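Local structure of fructosyl amine: oxygen oxidoreductase (Aspergillus fumigatus, 3DJE) at residues Leu133-Glu136 and Gly137-Gln140; Gln304-Lys307 and Glu308-Thr311; Gly383-Pro386 and Gln387-Glu391. The protein is an FAD-dependent fructosamine oxidase (amadoriase) that deglycates fructosyl amino acids, using oxygen as the electron acceptor. All coordinates share one frame; numbering follows the deposited sequence.

Contact 1 of 3, residues Leu133-Glu136 and Gly137-Gln140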
ATOM      1  N   LEU A 133      -5.969   1.617 -26.538  1.00 17.87           N
ATOM      2  CA  LEU A 133      -4.903   1.889 -25.555  1.00 17.85           C
ATOM      3  C   LEU A 133      -3.769   0.857 -25.609  1.00 18.46           C
ATOM      4  O   LEU A 133      -2.718   1.028 -24.977  1.00 18.81           O
ATOM      5  CB  LEU A 133      -5.475   1.969 -24.132  1.00 17.60           C
ATOM      6  CG  LEU A 133      -6.420   3.141 -23.842  1.00 17.71           C
ATOM      7  CD1 LEU A 133      -7.009   3.010 -22.438  1.00 17.52           C
ATOM      8  CD2 LEU A 133      -5.725   4.485 -24.032  1.00 18.64           C
ATOM      9  N   ALA A 134      -4.008  -0.225 -26.339  1.00 18.76           N
ATOM     10  CA  ALA A 134      -3.048  -1.312 -26.480  1.00 19.18           C
ATOM     11  C   ALA A 134      -3.097  -1.837 -27.907  1.00 20.10           C
ATOM     12  O   ALA A 134      -4.072  -1.580 -28.625  1.00 20.60           O
ATOM     13  CB  ALA A 134      -3.369  -2.432 -25.497  1.00 18.54           C
ATOM     14  N   PRO A 135      -2.044  -2.567 -28.332  1.00 21.01           N
ATOM     15  CA  PRO A 135      -2.088  -3.208 -29.644  1.00 21.54           C
ATOM     16  C   PRO A 135      -3.307  -4.095 -29.844  1.00 22.04           C
ATOM     17  O   PRO A 135      -3.874  -4.624 -28.881  1.00 21.35           O
ATOM     18  CB  PRO A 135      -0.815  -4.060 -29.663  1.00 21.74           C
ATOM     19  CG  PRO A 135       0.120  -3.351 -28.789  1.00 21.92           C
ATOM     20  CD  PRO A 135      -0.747  -2.792 -27.664  1.00 21.38           C
ATOM     21  N   GLU A 136      -3.687  -4.276 -31.104  1.00 22.76           N
ATOM     22  CA  GLU A 136      -4.811  -5.129 -31.442  1.00 23.24           C
ATOM     23  C   GLU A 136      -4.569  -6.533 -30.904  1.00 22.58           C
ATOM     24  O   GLU A 136      -3.491  -7.101 -31.095  1.00 22.57           O
ATOM     25  CB  GLU A 136      -4.996  -5.164 -32.960  1.00 23.86           C
ATOM     26  CG  GLU A 136      -6.445  -5.216 -33.393  1.00 27.83           C
ATOM     27  CD  GLU A 136      -6.609  -4.941 -34.877  1.00 32.67           C
ATOM     28  OE1 GLU A 136      -5.826  -4.127 -35.428  1.00 34.41           O
ATOM     29  OE2 GLU A 136      -7.523  -5.539 -35.488  1.00 35.34           O
ATOM     30  N   GLY A 137      -5.563  -7.070 -30.201  1.00 22.16           N
ATOM     31  CA  GLY A 137      -5.468  -8.405 -29.622  1.00 21.71           C
ATOM     32  C   GLY A 137      -5.268  -8.416 -28.118  1.00 21.26           C
ATOM     33  O   GLY A 137      -5.405  -9.467 -27.471  1.00 21.57           O
ATOM     34  N   VAL A 138      -4.930  -7.258 -27.555  1.00 20.37           N
ATOM     35  CA  VAL A 138      -4.738  -7.161 -26.102  1.00 19.41           C
ATOM     36  C   VAL A 138      -6.048  -6.797 -25.397  1.00 18.64           C
ATOM     37  O   VAL A 138      -6.575  -7.579 -24.624  1.00 18.57           O
ATOM     38  CB  VAL A 138      -3.624  -6.156 -25.703  1.00 19.24           C
ATOM     39  CG1 VAL A 138      -3.573  -6.008 -24.186  1.00 19.56           C
ATOM     40  CG2 VAL A 138      -2.262  -6.596 -26.238  1.00 19.56           C
ATOM     41  N   LEU A 139      -6.572  -5.608 -25.679  1.00 18.38           N
ATOM     42  CA  LEU A 139      -7.795  -5.166 -25.028  1.00 18.40           C
ATOM     43  C   LEU A 139      -8.992  -5.465 -25.923  1.00 18.95           C
ATOM     44  O   LEU A 139      -9.521  -4.573 -26.599  1.00 19.65           O
ATOM     45  CB  LEU A 139      -7.707  -3.687 -24.654  1.00 18.46           C
ATOM     46  CG  LEU A 139      -6.594  -3.334 -23.657  1.00 17.77           C
ATOM     47  CD1 LEU A 139      -6.494  -1.815 -23.509  1.00 16.34           C
ATOM     48  CD2 LEU A 139      -6.790  -4.002 -22.280  1.00 16.10           C
ATOM     49  N   GLN A 140      -9.423  -6.722 -25.881  1.00 18.63           N
ATOM     50  CA  GLN A 140     -10.452  -7.241 -26.787  1.00 19.66           C
ATOM     51  C   GLN A 140     -11.878  -6.993 -26.305  1.00 19.69           C
ATOM     52  O   GLN A 140     -12.837  -7.206 -27.058  1.00 20.22           O
ATOM     53  CB  GLN A 140     -10.257  -8.744 -26.977  1.00 19.84           C
ATOM     54  CG  GLN A 140      -8.960  -9.123 -27.677  1.00 20.57           C
ATOM     55  CD  GLN A 140      -8.918 -10.588 -28.044  1.00 22.87           C
ATOM     56  OE1 GLN A 140      -9.956 -11.203 -28.317  1.00 25.22           O
ATOM     57  NE2 GLN A 140      -7.720 -11.163 -28.044  1.00 22.34           N
TER
HETATM   58  O   HOH W   1      -6.307  -3.709 -27.794  1.00 19.15           O

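Contact 2 of 3, residues Gln304-Lys307 and Glu308-Thr311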
ATOM      1  N   GLN A 304      -4.031 -17.254  -0.984  1.00 14.31           N
ATOM      2  CA  GLN A 304      -5.204 -17.589  -1.786  1.00 14.69           C
ATOM      3  C   GLN A 304      -6.103 -16.361  -1.721  1.00 14.69           C
ATOM      4  O   GLN A 304      -5.861 -15.440  -0.942  1.00 14.72           O
ATOM      5  CB  GLN A 304      -5.987 -18.783  -1.205  1.00 14.64           C
ATOM      6  CG  GLN A 304      -5.254 -20.136  -1.125  1.00 16.52           C
ATOM      7  CD  GLN A 304      -4.796 -20.688  -2.471  1.00 17.83           C
ATOM      8  OE1 GLN A 304      -5.203 -20.216  -3.536  1.00 18.58           O
ATOM      9  NE2 GLN A 304      -3.928 -21.696  -2.427  1.00 16.94           N
ATOM     10  N   ILE A 305      -7.144 -16.342  -2.542  1.00 14.92           N
ATOM     11  CA  ILE A 305      -8.177 -15.322  -2.401  1.00 15.30           C
ATOM     12  C   ILE A 305      -9.547 -15.999  -2.267  1.00 15.42           C
ATOM     13  O   ILE A 305      -9.686 -17.146  -2.681  1.00 15.62           O
ATOM     14  CB  ILE A 305      -8.168 -14.313  -3.574  1.00 15.55           C
ATOM     15  CG1 ILE A 305      -8.404 -15.008  -4.923  1.00 16.32           C
ATOM     16  CG2 ILE A 305      -6.837 -13.537  -3.591  1.00 15.15           C
ATOM     17  CD1 ILE A 305      -8.680 -14.041  -6.054  1.00 15.67           C
ATOM     18  N   PRO A 306     -10.539 -15.295  -1.687  1.00 15.86           N
ATOM     19  CA  PRO A 306     -11.908 -15.849  -1.649  1.00 16.28           C
ATOM     20  C   PRO A 306     -12.424 -16.162  -3.047  1.00 17.75           C
ATOM     21  O   PRO A 306     -12.107 -15.442  -3.996  1.00 17.25           O
ATOM     22  CB  PRO A 306     -12.726 -14.705  -1.037  1.00 16.18           C
ATOM     23  CG  PRO A 306     -11.727 -13.940  -0.199  1.00 15.95           C
ATOM     24  CD  PRO A 306     -10.477 -13.975  -1.032  1.00 15.34           C
ATOM     25  N   LYS A 307     -13.234 -17.215  -3.178  1.00 18.39           N
ATOM     26  CA  LYS A 307     -13.796 -17.557  -4.480  1.00 19.67           C
ATOM     27  C   LYS A 307     -14.616 -16.415  -5.079  1.00 19.56           C
ATOM     28  O   LYS A 307     -14.594 -16.218  -6.291  1.00 19.74           O
ATOM     29  CB  LYS A 307     -14.604 -18.859  -4.405  1.00 20.59           C
ATOM     30  CG  LYS A 307     -13.725 -20.104  -4.283  1.00 23.14           C
ATOM     31  CD  LYS A 307     -13.377 -20.709  -5.640  1.00 28.45           C
ATOM     32  CE  LYS A 307     -14.445 -21.707  -6.093  1.00 30.69           C
ATOM     33  NZ  LYS A 307     -14.072 -22.430  -7.348  1.00 33.64           N
ATOM     34  N   GLU A 308     -15.312 -15.652  -4.237  1.00 19.09           N
ATOM     35  CA  GLU A 308     -16.087 -14.509  -4.718  1.00 19.45           C
ATOM     36  C   GLU A 308     -15.170 -13.466  -5.378  1.00 18.47           C
ATOM     37  O   GLU A 308     -15.560 -12.826  -6.368  1.00 18.86           O
ATOM     38  CB  GLU A 308     -16.938 -13.895  -3.605  1.00 20.13           C
ATOM     39  CG  GLU A 308     -16.147 -13.363  -2.423  1.00 24.61           C
ATOM     40  CD  GLU A 308     -16.946 -12.425  -1.542  1.00 30.12           C
ATOM     41  OE1 GLU A 308     -18.026 -11.939  -1.982  1.00 33.57           O
ATOM     42  OE2 GLU A 308     -16.486 -12.172  -0.408  1.00 31.46           O
ATOM     43  N   ALA A 309     -13.951 -13.334  -4.843  1.00 17.33           N
ATOM     44  CA  ALA A 309     -12.941 -12.434  -5.423  1.00 16.74           C
ATOM     45  C   ALA A 309     -12.465 -12.924  -6.783  1.00 16.43           C
ATOM     46  O   ALA A 309     -12.341 -12.137  -7.724  1.00 16.38           O
ATOM     47  CB  ALA A 309     -11.762 -12.234  -4.459  1.00 16.39           C
ATOM     48  N   GLU A 310     -12.213 -14.227  -6.899  1.00 16.25           N
ATOM     49  CA  GLU A 310     -11.946 -14.826  -8.201  1.00 17.11           C
ATOM     50  C   GLU A 310     -13.048 -14.503  -9.215  1.00 16.73           C
ATOM     51  O   GLU A 310     -12.757 -14.160 -10.356  1.00 17.06           O
ATOM     52  CB  GLU A 310     -11.786 -16.338  -8.098  1.00 17.33           C
ATOM     53  CG  GLU A 310     -11.718 -17.023  -9.456  1.00 18.96           C
ATOM     54  CD  GLU A 310     -11.390 -18.507  -9.359  1.00 21.58           C
ATOM     55  OE1 GLU A 310     -11.682 -19.118  -8.308  1.00 26.14           O
ATOM     56  OE2 GLU A 310     -10.845 -19.067 -10.336  1.00 23.83           O
ATOM     57  N   THR A 311     -14.308 -14.632  -8.805  1.00 17.58           N
ATOM     58  CA  THR A 311     -15.435 -14.331  -9.702  1.00 18.11           C
ATOM     59  C   THR A 311     -15.381 -12.876 -10.183  1.00 18.04           C
ATOM     60  O   THR A 311     -15.576 -12.598 -11.369  1.00 17.92           O
ATOM     61  CB  THR A 311     -16.778 -14.658  -9.009  1.00 18.66           C
ATOM     62  OG1 THR A 311     -16.762 -16.041  -8.655  1.00 20.48           O
ATOM     63  CG2 THR A 311     -17.965 -14.396  -9.931  1.00 19.03           C
TER
HETATM   64  O   HOH W   2     -11.191 -22.025  -7.749  1.00 48.52           O

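Contact 3 of 3, residues Gly383-Pro386 and Gln387-Glu391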
ATOM      1  N   GLY A 383      11.106  16.543  15.352  1.00 18.80           N
ATOM      2  CA  GLY A 383      10.253  17.720  15.585  1.00 19.03           C
ATOM      3  C   GLY A 383      10.296  18.772  14.485  1.00 19.11           C
ATOM      4  O   GLY A 383      10.148  19.967  14.763  1.00 20.13           O
ATOM      5  N   LYS A 384      10.450  18.333  13.235  1.00 18.61           N
ATOM      6  CA  LYS A 384      10.645  19.240  12.087  1.00 18.88           C
ATOM      7  C   LYS A 384       9.495  19.233  11.059  1.00 19.08           C
ATOM      8  O   LYS A 384       9.630  19.787   9.954  1.00 19.34           O
ATOM      9  CB  LYS A 384      11.967  18.910  11.382  1.00 18.85           C
ATOM     10  CG  LYS A 384      13.205  19.202  12.205  1.00 20.58           C
ATOM     11  CD  LYS A 384      14.436  18.664  11.513  1.00 22.31           C
ATOM     12  CE  LYS A 384      15.702  19.040  12.263  1.00 24.92           C
ATOM     13  NZ  LYS A 384      16.847  18.271  11.690  1.00 27.09           N
ATOM     14  N   VAL A 385       8.371  18.602  11.397  1.00 19.09           N
ATOM     15  CA  VAL A 385       7.229  18.570  10.478  1.00 19.32           C
ATOM     16  C   VAL A 385       6.595  19.967  10.436  1.00 19.83           C
ATOM     17  O   VAL A 385       6.333  20.535  11.481  1.00 19.93           O
ATOM     18  CB  VAL A 385       6.161  17.522  10.910  1.00 18.82           C
ATOM     19  CG1 VAL A 385       5.021  17.474   9.909  1.00 18.69           C
ATOM     20  CG2 VAL A 385       6.785  16.142  11.037  1.00 18.83           C
ATOM     21  N   PRO A 386       6.382  20.530   9.227  1.00 21.10           N
ATOM     22  CA  PRO A 386       5.706  21.826   9.129  1.00 21.38           C
ATOM     23  C   PRO A 386       4.284  21.758   9.679  1.00 21.61           C
ATOM     24  O   PRO A 386       3.593  20.746   9.486  1.00 21.49           O
ATOM     25  CB  PRO A 386       5.660  22.086   7.619  1.00 21.67           C
ATOM     26  CG  PRO A 386       6.718  21.229   7.040  1.00 22.44           C
ATOM     27  CD  PRO A 386       6.767  20.009   7.905  1.00 21.25           C
ATOM     28  N   GLN A 387       3.850  22.826  10.346  1.00 21.82           N
ATOM     29  CA  GLN A 387       2.537  22.864  10.988  1.00 22.04           C
ATOM     30  C   GLN A 387       1.409  22.444  10.042  1.00 21.30           C
ATOM     31  O   GLN A 387       0.539  21.654  10.417  1.00 20.43           O
ATOM     32  CB  GLN A 387       2.256  24.254  11.593  1.00 22.73           C
ATOM     33  CG  GLN A 387       0.857  24.417  12.202  1.00 26.23           C
ATOM     34  CD  GLN A 387       0.597  23.472  13.370  1.00 31.25           C
ATOM     35  OE1 GLN A 387       0.702  23.868  14.535  1.00 34.56           O
ATOM     36  NE2 GLN A 387       0.263  22.216  13.067  1.00 32.03           N
ATOM     37  N   LYS A 388       1.426  22.978   8.823  1.00 20.86           N
ATOM     38  CA  LYS A 388       0.411  22.679   7.821  1.00 21.56           C
ATOM     39  C   LYS A 388       0.238  21.172   7.600  1.00 20.22           C
ATOM     40  O   LYS A 388      -0.885  20.666   7.553  1.00 20.88           O
ATOM     41  CB  LYS A 388       0.764  23.379   6.500  1.00 21.60           C
ATOM     42  CG  LYS A 388      -0.172  23.075   5.340  1.00 24.05           C
ATOM     43  CD  LYS A 388       0.358  23.662   4.030  1.00 24.10           C
ATOM     44  CE  LYS A 388      -0.699  23.624   2.922  1.00 27.69           C
ATOM     45  NZ  LYS A 388      -1.895  24.489   3.224  1.00 30.90           N
ATOM     46  N   ILE A 389       1.359  20.467   7.482  1.00 19.38           N
ATOM     47  CA  ILE A 389       1.337  19.023   7.227  1.00 18.33           C
ATOM     48  C   ILE A 389       0.976  18.288   8.516  1.00 17.94           C
ATOM     49  O   ILE A 389       0.113  17.401   8.522  1.00 17.14           O
ATOM     50  CB  ILE A 389       2.688  18.539   6.659  1.00 18.21           C
ATOM     51  CG1 ILE A 389       2.945  19.200   5.298  1.00 19.93           C
ATOM     52  CG2 ILE A 389       2.724  16.994   6.549  1.00 18.27           C
ATOM     53  CD1 ILE A 389       4.322  18.941   4.746  1.00 22.41           C
ATOM     54  N   HIS A 390       1.606  18.703   9.608  1.00 17.83           N
ATOM     55  CA  HIS A 390       1.342  18.097  10.909  1.00 18.42           C
ATOM     56  C   HIS A 390      -0.144  18.045  11.246  1.00 18.87           C
ATOM     57  O   HIS A 390      -0.636  17.033  11.739  1.00 19.29           O
ATOM     58  CB  HIS A 390       2.094  18.831  12.012  1.00 18.50           C
ATOM     59  CG  HIS A 390       1.804  18.295  13.376  1.00 19.63           C
ATOM     60  ND1 HIS A 390       2.182  17.030  13.772  1.00 19.49           N
ATOM     61  CD2 HIS A 390       1.147  18.840  14.427  1.00 20.96           C
ATOM     62  CE1 HIS A 390       1.796  16.829  15.021  1.00 21.16           C
ATOM     63  NE2 HIS A 390       1.155  17.907  15.438  1.00 20.82           N
ATOM     64  N   GLU A 391      -0.860  19.133  10.978  1.00 19.54           N
ATOM     65  CA  GLU A 391      -2.281  19.212  11.320  1.00 20.83           C
ATOM     66  C   GLU A 391      -3.107  18.079  10.704  1.00 20.14           C
ATOM     67  O   GLU A 391      -4.081  17.600  11.314  1.00 21.08           O
ATOM     68  CB  GLU A 391      -2.839  20.585  10.920  1.00 22.02           C
ATOM     69  CG  GLU A 391      -4.101  21.004  11.666  1.00 27.25           C
ATOM     70  CD  GLU A 391      -4.015  20.809  13.184  1.00 31.88           C
ATOM     71  OE1 GLU A 391      -2.965  21.128  13.804  1.00 34.19           O
ATOM     72  OE2 GLU A 391      -5.021  20.329  13.756  1.00 35.23           O
TER

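Contact 1 of 3, residues Leu133-Glu136 and Gly137-Gln140
A type II beta turn, Pro-135 to Val-138, reverses the chain in the loop between helix 127-131 and strand 147-151. Its closing bond runs from Val-138 N to Pro-135 O, 3.1 Å long with an N-H...O angle of 158°. Gly-137 holds the third position of the turn with a positive phi of 106°, a backbone conformation that favours glycine. A water 2.8 Å from Pro-135 O, which may donate to it, accepts the N-H of Leu-139 N at 2.9 Å and could extend the closure one residue past the turn.

Apolar groups pack where the two arms come together. Ala-134 CB points at the second arm and meets Val-138 CB at 3.7 Å and Leu-139 CD1 at 3.8 Å. The same CD1 also reaches Leu-133 CB, so one methyl of Leu-139 bridges two consecutive residues. Leu-250 and Tyr-251 of helix 248-251 touch the Val-138 side chain, and Val-138 O accepts from Gln-323 NE2. Just beyond the turn the Gln-140 side chain folds back: NE2 donates to Gly-137 O at 2.9 Å, almost straight at 175°, approaching from above the carbonyl plane.

Contact 2 of 3, residues Gln304-Lys307 and Glu308-Thr311
Lys-307 and Glu-310, one helical turn apart, run alongside each other and point the same way. Starting from the backbone, Lys-307 CB lies 3.3 Å from Glu-308 N, a contact set by chain connectivity. CG leaves beside the backbone N, and the chain then bends at both chi2 (-92°) and chi3 (-88°) instead of stretching out. These bends lay CD next to the Glu-310 carboxylate, 3.5 Å from OE1. At the tip the charges stay apart: NZ is 4.2 Å from Glu-310 OE1, beyond a salt bridge. A water spans the gap, accepting from NZ at 2.9 Å and donating to OE1 at 3.0 Å. The other carboxylate oxygen of Glu-310, OE2, forms a salt bridge with Arg-314 further along the helix, so each carboxylate oxygen has a partner, the water on OE1 and Arg-314 on OE2.

On the buried side, Ile-305 CD1 reaches Ala-309 CB at 3.9 Å and also lies against the backbone N of Glu-310. Ala-309 CB in turn faces the CD of the Pro-306 ring. Thr-237 of strand 232-242 touches Ile-305, Pro-306 and Ala-309 alike, seating this end of the helix on the sheet. Glu-308 CG lies 3.9 Å from Pro-306 CB, and beyond it OE2 is hydrogen-bonded to Tyr-284 OH.

The backbone identifies the motif. Pro-306 O accepts from Glu-310 N at 3.1 Å, in the carbonyl plane, and more weakly from Ala-309 N. Lys-307 O then receives Thr-311 N, continuing the i to i+4 pattern. This is the first turn of helix 307-320 with proline at the N-cap; acidic residues in such a turn, as Glu-308 and Glu-310 are, would be expected to interact favourably with the helix dipole.

Contact 3 of 3, residues Gly383-Pro386 and Gln387-Glu391
Pro-386 and His-390 mark the start of helix 387-393, with proline at the N-cap, after a short link from helix 373-382. The first shell is centred on Pro-386 O. It accepts from His-390 N at 2.9 Å with an N-H...O angle of 176°, the donor lying nearly on the continuation of the carbonyl bond. Ile-389 N adds a second, weak bond at 3.0 Å, its angle of 122° being poor. One carbonyl thus gathers two amides of the first turn.

Around this polar core lie two apolar pairs. Val-385 CG1 comes against the helix end, 3.6 Å from His-390 N and 3.9 Å from His-390 CB, with the two side chains crossing at about a right angle. The same methyl reaches Ile-389 CG2 at 4.1 Å. Pro-386 and Ile-389 instead run side by side in one direction, and CG of the proline ring meets Ile-389 CD1 at 4.0 Å.

Further out, the neighbouring helices fix these groups. Leu-376, Asp-379 and Ala-380 of helix 373-382 touch Val-385, so that residue ties the helix before the connection to the one after it. The earlier helix ends in a Schellman motif whose positive-phi residue is Gly-383. Ile-72 of helix 64-83 packs on Ile-389, while Lys-388 forms a salt bridge with Glu-68 of that helix.

Within the new helix, Glu-391 N donates to Gln-387 O at 2.9 Å, the next bond in the helical series. In Gln-387 itself, the bend at chi2 (62°) brings NE2 to the edge of the His-390 ring, in its plane, nearest CD2.

The three contacts follow one another along the chain without touching. Contacts 1 and 2 are the nearer pair, with centres about 26 Å apart and nearest atoms about 16 Å apart. Contact 3 lies on the opposite side of the chain's centre from both, its centre about 46 Å from that of contact 1 and about 42 Å from that of contact 2. Contact 1 lies away from the FAD and ligand pockets. Contact 2 does not touch the ligands: the Ile-305 side chain is about 9 Å from FAD and about 12 Å from the bound FSA. In contact 3, the Ile-389 side chain is about 11 Å from that of Trp-17, an FAD-binding residue.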